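YopX protein domain-containing protein (PDB 2OX7) is of unknown function but belongs to the YopX family, is built mainly of small antiparallel beta sheets, and forms an assembly of four chains. Local coordinates at residues A[5-9]-A[19-23]; A[83-87]-A[135-139]. One frame throughout, in Å; residues are numbered along the deposited sequence.

Contact 1: residues A[5-9]-A[19-23]; sequences PKFRA and ENVTP
Pro23 sits over one face of the Phe7 ring, its CG 4.0 Å from the ring centroid, a CH-pi contact offset toward the rim. Pro23 CD comes still closer, 3.5 Å from Phe7 CD2, and ring and proline cross at about a right angle. Phe7 reaches this place with CG anti to its carbonyl carbon (chi1 -58°). On the same apolar side Val21 CG2 bridges Phe7 CB and Ala9 CB, 4.0 Å from each. Ile67 of strand 65-71 packs on Phe7 and Ala9, Ile34 of strand 31-41 on Ala9 and Val21, and Pro5 of the second subunit also packs on Phe7. Backbone pairing is slight, because strands 7-9 and 21-23 run at 90°: Val21 N donates to Phe7 O over 3.0 Å. Beside it water 1 is a link, accepting from Phe7 N and donating to Val21 O.

The looser side is polar and closer to solvent, with Glu19 exposed and Lys6 and Asn20 partly so. Lys6 NZ, brought round by a bend at chi4 (83°), bonds Asn20 OD1 at 2.9 Å from above the amide's carbonyl plane, while Asn20 ND2 adds a weak bond to water 1. Farther along, Arg8 NH1 and Glu19 OE2 stand 5.3 Å apart and meet through water 2; the NH2 of the same guanidinium turns to Glu83. The contact thus joins two sheets at the corner turned at Asn20: apolar groups fill the angle between them, and water 1 supplements the single direct backbone bond.

Contact 2: residues A[83-87]-A[135-139]; sequences EGDIL and GNIHE
Asn136 folds its amide back over the chain that follows while its CB lies 3.2 Å from Gly84 O, just ahead of strand 85-89. With CG lodged between the backbone N and the carbonyl carbon (chi1 65°), OD1 accepts from two backbone donors: His138 N, which closes an Asx turn, and Glu139 N at 2.9 Å, which extends it to an Asx motif. The second bond is nearly straight at the hydrogen (176°), although its donor lies above the carbonyl plane. ND2 completes the clasp by donating to the anti lone pair of Glu139 OE2, nearly in the amide plane. The amide's rotation is therefore fixed from both ends.

Across the contact, two backbone bonds flank the antiparallel non-hydrogen-bonded pair Asp85-Asn136. Ile86 N donates to Gly135 O at 2.8 Å, and Ile137 N donates to Gly84 O at 3.0 Å just as the chain leaves strand 131-136. Gly135 O is also approached by Asp85 CA, a CA-H...O contact of 3.5 Å. Gly84 and Gly135 both hold backbone angles open chiefly to glycine.

Ile86 CD1 lies 3.6 Å from the backbone C of Asn136 and 4.0 Å from Ile137 CG2, the two isoleucine side chains crossing at a slant. Ile137 CG1 in turn covers the centre of one face of the His138 ring, which stacks with Trp10. On the polar side water 3 donates to Asp85 OD1 and accepts from Asn136 ND2; Asp85 also receives Phe82 N at OD2 and an arginine at OD1. These donors would probably stabilise a charged carboxylate on buried Asp85, at the start of strand 85-89, while the Asx motif is consistent with the helical backbone angles that the chain adopts on leaving strand 131-136.

From the N terminus the chain enters strand 7-11, returns along 16-19 and turns a corner into 21-25; contact 1 closes this short loop, joining the sheet of strands 7-11, 16-19 and 65-71 to the sheet begun by 21-25. Contact 2 opens only later and closes a wider loop, bringing the end of strand 131-136 back to the start of 85-89 in the four-stranded sheet. The loops follow in series, neither nested nor crossed. With centres about 15 Å apart, they meet through Arg8 of contact 1: NH2 makes a salt bridge to Asp85 OD1 and a probable hydrogen bond to Glu83 O, tying the N-terminal sheet to the C-terminal one.

Contact 1: residues A[5-9]-A[19-23]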
loop_
_atom_site.group_PDB
_atom_site.type_symbol
_atom_site.label_atom_id
_atom_site.label_comp_id
_atom_site.label_asym_id
_atom_site.label_seq_id
_atom_site.Cartn_x
_atom_site.Cartn_y
_atom_site.Cartn_z
ATOM N N PRO A 5 -4.828 3.012 21.251
ATOM C CA PRO A 5 -4.656 4.476 21.065
ATOM C C PRO A 5 -3.778 5.109 22.140
ATOM O O PRO A 5 -4.081 5.066 23.343
ATOM C CB PRO A 5 -6.066 5.050 21.148
ATOM C CG PRO A 5 -6.938 3.955 21.680
ATOM C CD PRO A 5 -6.203 2.638 21.653
ATOM N N LYS A 6 -2.703 5.720 21.682
ATOM C CA LYS A 6 -1.769 6.355 22.547
ATOM C C LYS A 6 -1.425 7.667 21.874
ATOM O O LYS A 6 -1.160 7.692 20.654
ATOM C CB LYS A 6 -0.542 5.468 22.749
ATOM C CG LYS A 6 0.495 6.071 23.635
ATOM C CD LYS A 6 1.558 5.028 23.946
ATOM C CE LYS A 6 2.277 5.383 25.225
ATOM N NZ LYS A 6 1.458 4.890 26.392
ATOM N N PHE A 7 -1.455 8.758 22.647
ATOM C CA PHE A 7 -1.278 10.082 22.079
ATOM C C PHE A 7 -0.228 10.887 22.807
ATOM O O PHE A 7 -0.065 10.748 24.028
ATOM C CB PHE A 7 -2.605 10.896 22.103
ATOM C CG PHE A 7 -3.721 10.221 21.371
ATOM C CD1 PHE A 7 -3.836 10.335 19.984
ATOM C CD2 PHE A 7 -4.634 9.444 22.063
ATOM C CE1 PHE A 7 -4.873 9.668 19.302
ATOM C CE2 PHE A 7 -5.646 8.776 21.404
ATOM C CZ PHE A 7 -5.767 8.892 20.017
ATOM N N ARG A 8 0.448 11.746 22.053
ATOM C CA ARG A 8 1.330 12.790 22.620
ATOM C C ARG A 8 0.882 14.133 22.047
ATOM O O ARG A 8 0.186 14.190 21.020
ATOM C CB ARG A 8 2.811 12.535 22.311
ATOM C CG ARG A 8 3.149 12.668 20.842
ATOM C CD ARG A 8 4.578 12.285 20.540
ATOM N NE ARG A 8 4.884 12.565 19.123
ATOM C CZ ARG A 8 6.046 12.261 18.546
ATOM N NH1 ARG A 8 6.972 11.636 19.256
ATOM N NH2 ARG A 8 6.248 12.543 17.256
ATOM N N ALA A 9 1.261 15.221 22.720
ATOM C CA ALA A 9 0.840 16.554 22.300
ATOM C C ALA A 9 1.979 17.544 22.402
ATOM O O ALA A 9 2.743 17.528 23.369
ATOM C CB ALA A 9 -0.315 17.050 23.133
ATOM N N GLU A 19 3.688 13.760 27.052
ATOM C CA GLU A 19 3.474 12.350 26.740
ATOM C C GLU A 19 2.180 11.815 27.309
ATOM O O GLU A 19 1.670 12.317 28.319
ATOM C CB GLU A 19 4.649 11.491 27.213
ATOM C CG GLU A 19 5.980 11.919 26.644
ATOM C CD GLU A 19 6.071 11.739 25.127
ATOM O OE1 GLU A 19 5.356 10.877 24.557
ATOM O OE2 GLU A 19 6.875 12.465 24.505
ATOM N N ASN A 20 1.656 10.786 26.650
ATOM C CA ASN A 20 0.570 9.989 27.164
ATOM C C ASN A 20 -0.621 10.810 27.620
ATOM O O ASN A 20 -1.114 10.645 28.751
ATOM C CB ASN A 20 1.059 9.054 28.269
ATOM C CG ASN A 20 0.588 7.635 28.067
ATOM O OD1 ASN A 20 1.167 6.695 28.624
ATOM N ND2 ASN A 20 -0.482 7.462 27.288
ATOM N N VAL A 21 -1.098 11.662 26.715
ATOM C CA VAL A 21 -2.264 12.546 26.944
ATOM C C VAL A 21 -3.563 11.917 26.434
ATOM O O VAL A 21 -3.532 11.020 25.577
ATOM C CB VAL A 21 -2.100 13.947 26.270
ATOM C CG1 VAL A 21 -0.779 14.627 26.669
ATOM C CG2 VAL A 21 -2.232 13.892 24.724
ATOM N N THR A 22 -4.703 12.399 26.943
ATOM C CA THR A 22 -6.001 11.986 26.414
ATOM C C THR A 22 -6.681 13.187 25.785
ATOM O O THR A 22 -7.083 14.109 26.488
ATOM C CB THR A 22 -6.902 11.392 27.519
ATOM O OG1 THR A 22 -6.210 10.312 28.157
ATOM C CG2 THR A 22 -8.207 10.860 26.935
ATOM N N PRO A 23 -6.789 13.209 24.447
ATOM C CA PRO A 23 -7.403 14.349 23.776
ATOM C C PRO A 23 -8.928 14.255 23.820
ATOM O O PRO A 23 -9.488 13.162 23.694
ATOM C CB PRO A 23 -6.887 14.217 22.336
ATOM C CG PRO A 23 -6.717 12.751 22.140
ATOM C CD PRO A 23 -6.351 12.173 23.482
HETATM O O HOH W 1 -2.699 8.504 25.345
HETATM O O HOH W 2 7.434 11.633 22.138
#

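Contact 2: residues A[83-87]-A[135-139]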
loop_
_atom_site.group_PDB
_atom_site.type_symbol
_atom_site.label_atom_id
_atom_site.label_comp_id
_atom_site.label_asym_id
_atom_site.label_seq_id
_atom_site.Cartn_x
_atom_site.Cartn_y
_atom_site.Cartn_z
ATOM N N GLU A 83 3.165 9.636 14.764
ATOM C CA GLU A 83 3.067 10.670 13.735
ATOM C C GLU A 83 3.998 11.828 14.135
ATOM O O GLU A 83 4.096 12.188 15.336
ATOM C CB GLU A 83 1.662 11.271 13.672
ATOM C CG GLU A 83 0.493 10.362 13.445
ATOM C CD GLU A 83 -0.816 11.187 13.490
ATOM O OE1 GLU A 83 -1.461 11.334 14.583
ATOM O OE2 GLU A 83 -1.156 11.733 12.421
ATOM N N GLY A 84 4.601 12.460 13.132
ATOM C CA GLY A 84 5.518 13.602 13.373
ATOM C C GLY A 84 6.959 13.198 13.653
ATOM O O GLY A 84 7.874 14.038 13.562
ATOM N N ASP A 85 7.194 11.918 13.982
ATOM C CA ASP A 85 8.566 11.459 14.140
ATOM C C ASP A 85 9.353 11.533 12.856
ATOM O O ASP A 85 8.802 11.440 11.754
ATOM C CB ASP A 85 8.631 10.015 14.683
ATOM C CG ASP A 85 8.430 9.945 16.215
ATOM O OD1 ASP A 85 8.609 10.972 16.937
ATOM O OD2 ASP A 85 8.144 8.844 16.730
ATOM N N ILE A 86 10.672 11.622 13.005
ATOM C CA ILE A 86 11.610 11.588 11.864
ATOM C C ILE A 86 12.532 10.389 12.003
ATOM O O ILE A 86 13.170 10.191 13.080
ATOM C CB ILE A 86 12.442 12.937 11.802
ATOM C CG1 ILE A 86 11.494 14.126 11.563
ATOM C CG2 ILE A 86 13.609 12.786 10.774
ATOM C CD1 ILE A 86 12.115 15.535 11.934
ATOM N N LEU A 87 12.552 9.530 10.970
ATOM C CA LEU A 87 13.345 8.283 11.036
ATOM C C LEU A 87 14.525 8.360 10.092
ATOM O O LEU A 87 14.430 8.993 9.025
ATOM C CB LEU A 87 12.493 7.083 10.638
ATOM C CG LEU A 87 11.585 6.503 11.731
ATOM C CD1 LEU A 87 10.569 7.476 12.299
ATOM C CD2 LEU A 87 10.880 5.349 11.043
ATOM N N GLY A 135 14.204 12.214 16.150
ATOM C CA GLY A 135 13.563 13.484 16.510
ATOM C C GLY A 135 12.176 13.577 15.918
ATOM O O GLY A 135 11.595 12.574 15.433
ATOM N N ASN A 136 11.606 14.773 15.993
ATOM C CA ASN A 136 10.308 14.985 15.405
ATOM C C ASN A 136 10.240 16.406 14.885
ATOM O O ASN A 136 11.108 17.245 15.194
ATOM C CB ASN A 136 9.196 14.651 16.382
ATOM C CG ASN A 136 9.169 15.587 17.610
ATOM O OD1 ASN A 136 8.737 16.717 17.515
ATOM N ND2 ASN A 136 9.610 15.079 18.766
ATOM N N ILE A 137 9.221 16.651 14.083
ATOM C CA ILE A 137 9.084 17.891 13.338
ATOM C C ILE A 137 8.825 19.098 14.240
ATOM O O ILE A 137 9.052 20.234 13.825
ATOM C CB ILE A 137 7.966 17.764 12.234
ATOM C CG1 ILE A 137 6.621 17.471 12.878
ATOM C CG2 ILE A 137 8.371 16.694 11.227
ATOM C CD1 ILE A 137 5.393 17.578 11.937
ATOM N N HIS A 138 8.374 18.866 15.472
ATOM C CA HIS A 138 8.022 19.982 16.357
ATOM C C HIS A 138 9.189 20.400 17.229
ATOM O O HIS A 138 9.517 21.615 17.320
ATOM C CB HIS A 138 6.804 19.600 17.206
ATOM C CG HIS A 138 5.583 19.385 16.396
ATOM N ND1 HIS A 138 5.062 20.367 15.574
ATOM C CD2 HIS A 138 4.792 18.304 16.241
ATOM C CE1 HIS A 138 3.994 19.895 14.959
ATOM N NE2 HIS A 138 3.811 18.646 15.346
ATOM N N GLU A 139 9.816 19.416 17.876
ATOM C CA GLU A 139 10.954 19.658 18.744
ATOM C C GLU A 139 12.202 19.939 17.959
ATOM O O GLU A 139 13.132 20.552 18.481
ATOM C CB GLU A 139 11.219 18.478 19.681
ATOM C CG GLU A 139 10.179 18.307 20.747
ATOM C CD GLU A 139 10.526 17.237 21.732
ATOM O OE1 GLU A 139 10.954 17.588 22.850
ATOM O OE2 GLU A 139 10.360 16.049 21.408
HETATM O O HOH W 3 10.555 12.303 18.561
#